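Local coordinates for probable endoglucanase (Gluconacetobacter xylinus, PDB 1WZZ), which hydrolyses carboxymethylcellulose as an endo-1,4-beta-glucanase of glycoside hydrolase family 8, built as an (alpha/alpha)6 barrel, at residues 22-30 and 308-319; 265-273 and 281-289. All coordinates share one frame; numbering follows the deposited sequence.

Contact 1: residues 22-30 and 308-319; sequences QWAIFRAKY and TLDHAPDYYSAA
Tyr315 turns its ring edge onto Tyr30 in a T-shaped stack, with centroids 5.1 Å apart and planes at 83°. Its CD2 sits over the centre of the Tyr30 ring; CB of Lys29 lies over the opposite face. Tyr315 CE2 meets Phe26 CZ at 3.6 Å, with the two rings oblique. Ala318 CB packs against Tyr30 CE1. An alanine in place of Tyr30 would probably open a gap between Lys29 CB and the Tyr315 edge and leave Ala318 CB without its contact at CE1. Leu309 sets CD2 at the edge of the Phe26 ring and CB against Ile25 CG2 at 3.7 Å. Leu309 N gives a nearly straight bond to Gln22 OE1 (2.8 Å, 172°), which the bent Gln22 chain (chi2 -55°) brings up. The extended Lys29 chain carries NZ to Leu309 O at 2.8 Å; Ala312 N reaches that oxygen from the opposite face. A water joins Gln22 NE2 to Asp310 OD1. This aromatic cluster joins the chain's first and last helices, the Tyr315 side chain about 6 Å from that of Glu49, the probable proton donor. Both N and O of Leu309 are held, so hydrogen bonds fix its 3-10 turn against helix 18-30.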
loop_
_atom_site.group_PDB
_atom_site.type_symbol
_atom_site.label_atom_id
_atom_site.label_comp_id
_atom_site.label_asym_id
_atom_site.label_seq_id
_atom_site.Cartn_x
_atom_site.Cartn_y
_atom_site.Cartn_z
ATOM N N GLN A 22 1.163 12.889 14.365
ATOM C CA GLN A 22 0.478 12.891 13.078
ATOM C C GLN A 22 -0.769 12.011 13.129
ATOM O O GLN A 22 -1.779 12.339 12.530
ATOM C CB GLN A 22 1.429 12.444 11.959
ATOM C CG GLN A 22 2.607 13.387 11.820
ATOM C CD GLN A 22 2.170 14.838 11.599
ATOM O OE1 GLN A 22 1.343 15.131 10.745
ATOM N NE2 GLN A 22 2.742 15.749 12.392
ATOM N N TRP A 23 -0.697 10.887 13.840
ATOM C CA TRP A 23 -1.871 10.036 13.990
ATOM C C TRP A 23 -3.005 10.843 14.667
ATOM O O TRP A 23 -4.180 10.711 14.294
ATOM C CB TRP A 23 -1.518 8.799 14.856
ATOM C CG TRP A 23 -2.760 8.098 15.393
ATOM C CD1 TRP A 23 -3.100 7.947 16.708
ATOM C CD2 TRP A 23 -3.834 7.509 14.629
ATOM N NE1 TRP A 23 -4.319 7.312 16.811
ATOM C CE2 TRP A 23 -4.790 7.028 15.559
ATOM C CE3 TRP A 23 -4.089 7.344 13.259
ATOM C CZ2 TRP A 23 -5.978 6.398 15.165
ATOM C CZ3 TRP A 23 -5.297 6.704 12.863
ATOM C CH2 TRP A 23 -6.216 6.244 13.823
ATOM N N ALA A 24 -2.664 11.658 15.661
ATOM C CA ALA A 24 -3.706 12.440 16.326
ATOM C C ALA A 24 -4.483 13.286 15.341
ATOM O O ALA A 24 -5.711 13.430 15.453
ATOM C CB ALA A 24 -3.106 13.314 17.417
ATOM N N ILE A 25 -3.784 13.850 14.353
ATOM C CA ILE A 25 -4.455 14.656 13.345
ATOM C C ILE A 25 -5.308 13.783 12.427
ATOM O O ILE A 25 -6.459 14.092 12.142
ATOM C CB ILE A 25 -3.413 15.466 12.509
ATOM C CG1 ILE A 25 -2.656 16.414 13.446
ATOM C CG2 ILE A 25 -4.123 16.254 11.378
ATOM C CD1 ILE A 25 -1.409 17.047 12.783
ATOM N N PHE A 26 -4.748 12.665 11.975
ATOM C CA PHE A 26 -5.478 11.768 11.097
ATOM C C PHE A 26 -6.776 11.267 11.765
ATOM O O PHE A 26 -7.849 11.233 11.156
ATOM C CB PHE A 26 -4.583 10.576 10.765
ATOM C CG PHE A 26 -5.175 9.635 9.744
ATOM C CD1 PHE A 26 -4.826 9.734 8.396
ATOM C CD2 PHE A 26 -6.022 8.629 10.141
ATOM C CE1 PHE A 26 -5.320 8.812 7.456
ATOM C CE2 PHE A 26 -6.518 7.709 9.220
ATOM C CZ PHE A 26 -6.160 7.806 7.876
ATOM N N ARG A 27 -6.640 10.863 13.017
ATOM C CA ARG A 27 -7.761 10.357 13.815
ATOM C C ARG A 27 -8.871 11.418 13.940
ATOM O O ARG A 27 -10.067 11.158 13.767
ATOM C CB ARG A 27 -7.222 9.969 15.189
ATOM C CG ARG A 27 -8.260 9.432 16.205
ATOM C CD ARG A 27 -7.610 9.097 17.559
ATOM N NE ARG A 27 -6.953 10.253 18.188
ATOM C CZ ARG A 27 -6.106 10.193 19.223
ATOM N NH1 ARG A 27 -5.783 9.026 19.779
ATOM N NH2 ARG A 27 -5.570 11.311 19.711
ATOM N N ALA A 28 -8.457 12.637 14.220
ATOM C CA ALA A 28 -9.416 13.711 14.381
ATOM C C ALA A 28 -10.212 13.951 13.117
ATOM O O ALA A 28 -11.425 14.182 13.165
ATOM C CB ALA A 28 -8.677 14.974 14.786
ATOM N N LYS A 29 -9.528 13.875 11.978
ATOM C CA LYS A 29 -10.152 14.137 10.702
ATOM C C LYS A 29 -10.937 12.999 10.092
ATOM O O LYS A 29 -12.008 13.217 9.521
ATOM C CB LYS A 29 -9.097 14.552 9.662
ATOM C CG LYS A 29 -8.451 15.921 9.881
ATOM C CD LYS A 29 -7.444 16.235 8.788
ATOM C CE LYS A 29 -6.904 17.657 8.940
ATOM N NZ LYS A 29 -5.845 17.929 7.945
ATOM N N TYR A 30 -10.414 11.782 10.226
ATOM C CA TYR A 30 -11.013 10.662 9.506
ATOM C C TYR A 30 -11.601 9.465 10.233
ATOM O O TYR A 30 -12.212 8.608 9.582
ATOM C CB TYR A 30 -9.960 10.140 8.508
ATOM C CG TYR A 30 -9.326 11.237 7.675
ATOM C CD1 TYR A 30 -7.972 11.536 7.789
ATOM C CD2 TYR A 30 -10.096 11.988 6.789
ATOM C CE1 TYR A 30 -7.395 12.570 7.037
ATOM C CE2 TYR A 30 -9.528 13.015 6.038
ATOM C CZ TYR A 30 -8.188 13.295 6.165
ATOM O OH TYR A 30 -7.646 14.282 5.368
ATOM N N THR A 308 3.475 17.835 7.140
ATOM C CA THR A 308 2.649 17.443 8.291
ATOM C C THR A 308 1.178 17.420 7.889
ATOM O O THR A 308 0.730 18.104 6.935
ATOM C CB THR A 308 2.869 18.390 9.512
ATOM O OG1 THR A 308 2.615 19.742 9.116
ATOM C CG2 THR A 308 4.311 18.248 10.025
ATOM N N LEU A 309 0.390 16.637 8.611
ATOM C CA LEU A 309 -1.007 16.449 8.256
ATOM C C LEU A 309 -1.936 17.642 8.445
ATOM O O LEU A 309 -3.019 17.674 7.863
ATOM C CB LEU A 309 -1.562 15.200 8.992
ATOM C CG LEU A 309 -1.413 13.891 8.201
ATOM C CD1 LEU A 309 0.043 13.553 7.990
ATOM C CD2 LEU A 309 -2.135 12.756 8.924
ATOM N N ASP A 310 -1.528 18.605 9.263
ATOM C CA ASP A 310 -2.371 19.770 9.436
ATOM C C ASP A 310 -2.428 20.584 8.134
ATOM O O ASP A 310 -3.297 21.445 7.976
ATOM C CB ASP A 310 -1.892 20.624 10.620
ATOM C CG ASP A 310 -0.404 20.899 10.600
ATOM O OD1 ASP A 310 0.398 19.941 10.540
ATOM O OD2 ASP A 310 -0.026 22.093 10.678
ATOM N N HIS A 311 -1.530 20.275 7.201
ATOM C CA HIS A 311 -1.475 20.934 5.901
ATOM C C HIS A 311 -1.946 20.033 4.763
ATOM O O HIS A 311 -1.888 20.430 3.597
ATOM C CB HIS A 311 -0.048 21.406 5.607
ATOM C CG HIS A 311 0.438 22.442 6.568
ATOM N ND1 HIS A 311 1.638 22.336 7.239
ATOM C CD2 HIS A 311 -0.165 23.555 7.048
ATOM C CE1 HIS A 311 1.749 23.335 8.096
ATOM N NE2 HIS A 311 0.668 24.087 8.001
ATOM N N ALA A 312 -2.408 18.822 5.096
ATOM C CA ALA A 312 -2.855 17.875 4.083
ATOM C C ALA A 312 -4.095 18.380 3.360
ATOM O O ALA A 312 -5.096 18.748 3.995
ATOM C CB ALA A 312 -3.164 16.509 4.739
ATOM N N PRO A 313 -4.070 18.370 2.023
ATOM C CA PRO A 313 -5.234 18.861 1.269
ATOM C C PRO A 313 -6.406 17.919 1.244
ATOM O O PRO A 313 -7.549 18.341 1.038
ATOM C CB PRO A 313 -4.661 19.126 -0.125
ATOM C CG PRO A 313 -3.538 18.086 -0.229
ATOM C CD PRO A 313 -2.905 18.151 1.138
ATOM N N ASP A 314 -6.133 16.632 1.451
ATOM C CA ASP A 314 -7.187 15.641 1.447
ATOM C C ASP A 314 -6.732 14.359 2.105
ATOM O O ASP A 314 -5.573 14.231 2.520
ATOM C CB ASP A 314 -7.660 15.340 0.017
ATOM C CG ASP A 314 -6.534 14.867 -0.912
ATOM O OD1 ASP A 314 -5.431 14.505 -0.448
ATOM O OD2 ASP A 314 -6.770 14.848 -2.149
ATOM N N TYR A 315 -7.668 13.420 2.209
ATOM C CA TYR A 315 -7.394 12.131 2.804
ATOM C C TYR A 315 -6.228 11.406 2.132
ATOM O O TYR A 315 -5.323 10.900 2.793
ATOM C CB TYR A 315 -8.642 11.247 2.724
ATOM C CG TYR A 315 -8.345 9.831 3.099
ATOM C CD1 TYR A 315 -7.890 8.909 2.145
ATOM C CD2 TYR A 315 -8.407 9.428 4.429
ATOM C CE1 TYR A 315 -7.497 7.638 2.514
ATOM C CE2 TYR A 315 -8.012 8.167 4.811
ATOM C CZ TYR A 315 -7.560 7.272 3.855
ATOM O OH TYR A 315 -7.193 6.004 4.228
ATOM N N TYR A 316 -6.256 11.341 0.805
ATOM C CA TYR A 316 -5.193 10.638 0.092
ATOM C C TYR A 316 -3.807 11.106 0.518
ATOM O O TYR A 316 -2.913 10.301 0.822
ATOM C CB TYR A 316 -5.335 10.830 -1.420
ATOM C CG TYR A 316 -4.202 10.178 -2.174
ATOM C CD1 TYR A 316 -4.303 8.847 -2.609
ATOM C CD2 TYR A 316 -3.007 10.857 -2.394
ATOM C CE1 TYR A 316 -3.230 8.218 -3.246
ATOM C CE2 TYR A 316 -1.934 10.239 -2.999
ATOM C CZ TYR A 316 -2.041 8.922 -3.429
ATOM O OH TYR A 316 -0.937 8.332 -4.033
ATOM N N SER A 317 -3.608 12.418 0.529
ATOM C CA SER A 317 -2.298 12.948 0.883
ATOM C C SER A 317 -1.966 12.688 2.351
ATOM O O SER A 317 -0.837 12.356 2.692
ATOM C CB SER A 317 -2.227 14.461 0.587
ATOM O OG SER A 317 -0.899 14.951 0.764
ATOM N N ALA A 318 -2.958 12.839 3.219
ATOM C CA ALA A 318 -2.730 12.606 4.647
ATOM C C ALA A 318 -2.295 11.176 4.921
ATOM O O ALA A 318 -1.358 10.943 5.667
ATOM C CB ALA A 318 -3.992 12.901 5.415
ATOM N N ALA A 319 -3.011 10.215 4.346
ATOM C CA ALA A 319 -2.672 8.821 4.586
ATOM C C ALA A 319 -1.298 8.475 4.039
ATOM O O ALA A 319 -0.503 7.809 4.691
ATOM C CB ALA A 319 -3.723 7.906 3.948
HETATM O O HOH W 1 1.920 18.721 12.857
#

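Contact 2: residues 265-273 and 281-289; sequences NFGANALPG and ARSPYNAPP
The irregular connection between barrel helices 253-266 and 289-297 folds back on itself here, and Arg282 joins its two limbs. Arg282 NH2 donates to Ala270 O at 2.8 Å, tilted from the guanidinium plane, and passes Phe266 CD1 at 3.6 Å, ring and guanidinium 83° apart. Pro272 CB lies over one face of the guanidinium, while its CD sits over the centre of the Phe266 ring. Two backbone oxygens of the arginine's own limb fix the turn of the group: NE binds Ser283 O at 3.0 Å, and NH1 binds Tyr285 O, both in the guanidinium plane. The bend at chi3 (-74°) turns the group back toward them. This long inter-helix loop of the (alpha/alpha)6 barrel is held by side-chain to backbone bonds as well as by one backbone bond, Ala287 N to Leu271 O at 2.7 Å. Ser283 OG accepts from Gly273 N at 2.9 Å and donates to Tyr285 O, reaching it from the face opposite Arg282 NH1. Gly273 CA lies obliquely to the Tyr285 ring, and a CB there would clash with Tyr285 CE2. Leu271 CB touches Ala287 CB, and its side chain also packs on Leu292 and Ala295 of helix 289-297.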
loop_
_atom_site.group_PDB
_atom_site.type_symbol
_atom_site.label_atom_id
_atom_site.label_comp_id
_atom_site.label_asym_id
_atom_site.label_seq_id
_atom_site.Cartn_x
_atom_site.Cartn_y
_atom_site.Cartn_z
ATOM N N ASN A 265 14.790 15.766 -10.949
ATOM C CA ASN A 265 14.535 16.436 -12.218
ATOM C C ASN A 265 13.503 17.535 -11.964
ATOM O O ASN A 265 13.533 18.591 -12.593
ATOM C CB ASN A 265 13.939 15.479 -13.249
ATOM C CG ASN A 265 13.526 16.198 -14.514
ATOM O OD1 ASN A 265 14.375 16.715 -15.232
ATOM N ND2 ASN A 265 12.232 16.261 -14.778
ATOM N N PHE A 266 12.601 17.285 -11.027
ATOM C CA PHE A 266 11.530 18.217 -10.698
ATOM C C PHE A 266 11.756 19.145 -9.505
ATOM O O PHE A 266 11.412 20.329 -9.548
ATOM C CB PHE A 266 10.234 17.421 -10.453
ATOM C CG PHE A 266 9.801 16.612 -11.639
ATOM C CD1 PHE A 266 9.117 17.214 -12.694
ATOM C CD2 PHE A 266 10.128 15.259 -11.742
ATOM C CE1 PHE A 266 8.776 16.487 -13.830
ATOM C CE2 PHE A 266 9.796 14.533 -12.863
ATOM C CZ PHE A 266 9.115 15.142 -13.919
ATOM N N GLY A 267 12.305 18.595 -8.421
ATOM C CA GLY A 267 12.508 19.371 -7.210
ATOM C C GLY A 267 11.247 19.358 -6.364
ATOM O O GLY A 267 10.152 19.015 -6.852
ATOM N N ALA A 268 11.382 19.743 -5.096
ATOM C CA ALA A 268 10.258 19.744 -4.158
ATOM C C ALA A 268 9.002 20.540 -4.482
ATOM O O ALA A 268 7.941 20.248 -3.942
ATOM C CB ALA A 268 10.765 20.168 -2.765
ATOM N N ASN A 269 9.104 21.567 -5.324
ATOM C CA ASN A 269 7.931 22.358 -5.627
ATOM C C ASN A 269 7.300 22.031 -6.962
ATOM O O ASN A 269 6.407 22.762 -7.407
ATOM C CB ASN A 269 8.306 23.850 -5.584
ATOM C CG ASN A 269 8.966 24.239 -4.271
ATOM O OD1 ASN A 269 8.445 23.947 -3.194
ATOM N ND2 ASN A 269 10.119 24.909 -4.354
ATOM N N ALA A 270 7.715 20.925 -7.597
ATOM C CA ALA A 270 7.166 20.621 -8.914
ATOM C C ALA A 270 7.005 19.126 -9.171
ATOM O O ALA A 270 7.000 18.667 -10.312
ATOM C CB ALA A 270 8.077 21.229 -9.988
ATOM N N LEU A 271 6.869 18.338 -8.114
ATOM C CA LEU A 271 6.703 16.904 -8.373
ATOM C C LEU A 271 5.390 16.651 -9.097
ATOM O O LEU A 271 4.351 17.260 -8.792
ATOM C CB LEU A 271 6.707 16.127 -7.053
ATOM C CG LEU A 271 8.016 16.204 -6.276
ATOM C CD1 LEU A 271 7.800 15.467 -4.945
ATOM C CD2 LEU A 271 9.143 15.545 -7.045
ATOM N N PRO A 272 5.390 15.730 -10.073
ATOM C CA PRO A 272 4.148 15.449 -10.809
ATOM C C PRO A 272 3.220 14.428 -10.101
ATOM O O PRO A 272 3.700 13.485 -9.468
ATOM C CB PRO A 272 4.674 14.921 -12.157
ATOM C CG PRO A 272 5.881 14.155 -11.740
ATOM C CD PRO A 272 6.553 15.104 -10.719
ATOM N N GLY A 273 1.910 14.621 -10.232
ATOM C CA GLY A 273 0.937 13.690 -9.669
ATOM C C GLY A 273 0.935 12.430 -10.525
ATOM O O GLY A 273 0.599 11.331 -10.057
ATOM N N ALA A 281 4.784 12.738 -20.824
ATOM C CA ALA A 281 3.930 13.861 -20.416
ATOM C C ALA A 281 3.661 13.777 -18.930
ATOM O O ALA A 281 3.669 12.684 -18.356
ATOM C CB ALA A 281 2.612 13.829 -21.141
ATOM N N ARG A 282 3.424 14.926 -18.314
ATOM C CA ARG A 282 3.136 14.927 -16.875
ATOM C C ARG A 282 1.792 15.580 -16.599
ATOM O O ARG A 282 1.178 16.250 -17.469
ATOM C CB ARG A 282 4.212 15.696 -16.106
ATOM C CG ARG A 282 4.201 17.193 -16.472
ATOM C CD ARG A 282 4.945 18.036 -15.441
ATOM N NE ARG A 282 4.158 18.165 -14.211
ATOM C CZ ARG A 282 4.667 18.576 -13.041
ATOM N NH1 ARG A 282 3.879 18.651 -11.967
ATOM N NH2 ARG A 282 5.940 18.940 -12.941
ATOM N N SER A 283 1.332 15.418 -15.364
ATOM C CA SER A 283 0.066 15.984 -14.941
ATOM C C SER A 283 0.152 17.500 -14.989
ATOM O O SER A 283 1.199 18.076 -14.695
ATOM C CB SER A 283 -0.249 15.555 -13.503
ATOM O OG SER A 283 0.850 15.877 -12.635
ATOM N N PRO A 284 -0.942 18.164 -15.372
ATOM C CA PRO A 284 -0.960 19.636 -15.428
ATOM C C PRO A 284 -1.209 20.231 -14.029
ATOM O O PRO A 284 -1.883 21.241 -13.858
ATOM C CB PRO A 284 -2.086 19.927 -16.421
ATOM C CG PRO A 284 -3.081 18.834 -16.098
ATOM C CD PRO A 284 -2.182 17.593 -15.925
ATOM N N TYR A 285 -0.709 19.528 -13.009
ATOM C CA TYR A 285 -0.786 19.981 -11.633
ATOM C C TYR A 285 0.336 19.280 -10.873
ATOM O O TYR A 285 0.921 18.336 -11.384
ATOM C CB TYR A 285 -2.139 19.634 -11.008
ATOM C CG TYR A 285 -2.539 18.194 -11.113
ATOM C CD1 TYR A 285 -3.367 17.766 -12.142
ATOM C CD2 TYR A 285 -2.113 17.253 -10.160
ATOM C CE1 TYR A 285 -3.770 16.440 -12.230
ATOM C CE2 TYR A 285 -2.510 15.924 -10.247
ATOM C CZ TYR A 285 -3.341 15.530 -11.281
ATOM O OH TYR A 285 -3.781 14.238 -11.356
ATOM N N ASN A 286 0.655 19.777 -9.676
ATOM C CA ASN A 286 1.701 19.180 -8.861
ATOM C C ASN A 286 1.106 18.109 -7.959
ATOM O O ASN A 286 -0.082 18.121 -7.645
ATOM C CB ASN A 286 2.390 20.250 -8.016
ATOM C CG ASN A 286 3.202 21.211 -8.863
ATOM O OD1 ASN A 286 3.875 20.803 -9.830
ATOM N ND2 ASN A 286 3.152 22.490 -8.506
ATOM N N ALA A 287 1.951 17.167 -7.592
ATOM C CA ALA A 287 1.523 16.061 -6.735
ATOM C C ALA A 287 1.141 16.527 -5.355
ATOM O O ALA A 287 1.567 17.577 -4.916
ATOM C CB ALA A 287 2.671 15.084 -6.611
ATOM N N PRO A 288 0.325 15.729 -4.643
ATOM C CA PRO A 288 -0.028 16.152 -3.291
ATOM C C PRO A 288 1.233 15.995 -2.418
ATOM O O PRO A 288 2.204 15.299 -2.785
ATOM C CB PRO A 288 -1.151 15.184 -2.906
ATOM C CG PRO A 288 -0.815 13.969 -3.633
ATOM C CD PRO A 288 -0.404 14.511 -5.019
ATOM N N PRO A 289 1.237 16.635 -1.244
ATOM C CA PRO A 289 2.379 16.564 -0.346
ATOM C C PRO A 289 2.826 15.151 -0.011
ATOM O O PRO A 289 3.993 14.924 0.251
ATOM C CB PRO A 289 1.906 17.334 0.875
ATOM C CG PRO A 289 1.025 18.393 0.232
ATOM C CD PRO A 289 0.262 17.646 -0.811
#

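From the N terminus the chain enters helix 18-30, whose residues 22-30 form the first half of contact 1. The other half, 308-319, comes 278 residues later, so contact 1 closes a loop that holds most of the barrel and joins its two ends. Contact 2 is nested inside that loop. It closes a short excursion of its own, between residues 273 and 281, after helix 253-266. The chain then runs through helix 289-297 and returns to contact 1. The centres are about 20 Å apart, yet the contacts meet: Pro288 packs on Tyr316 and Ser317, and Pro289 on Ser317 and Pro313. The start of helix 289-297 thereby rests against that of helix 315-331.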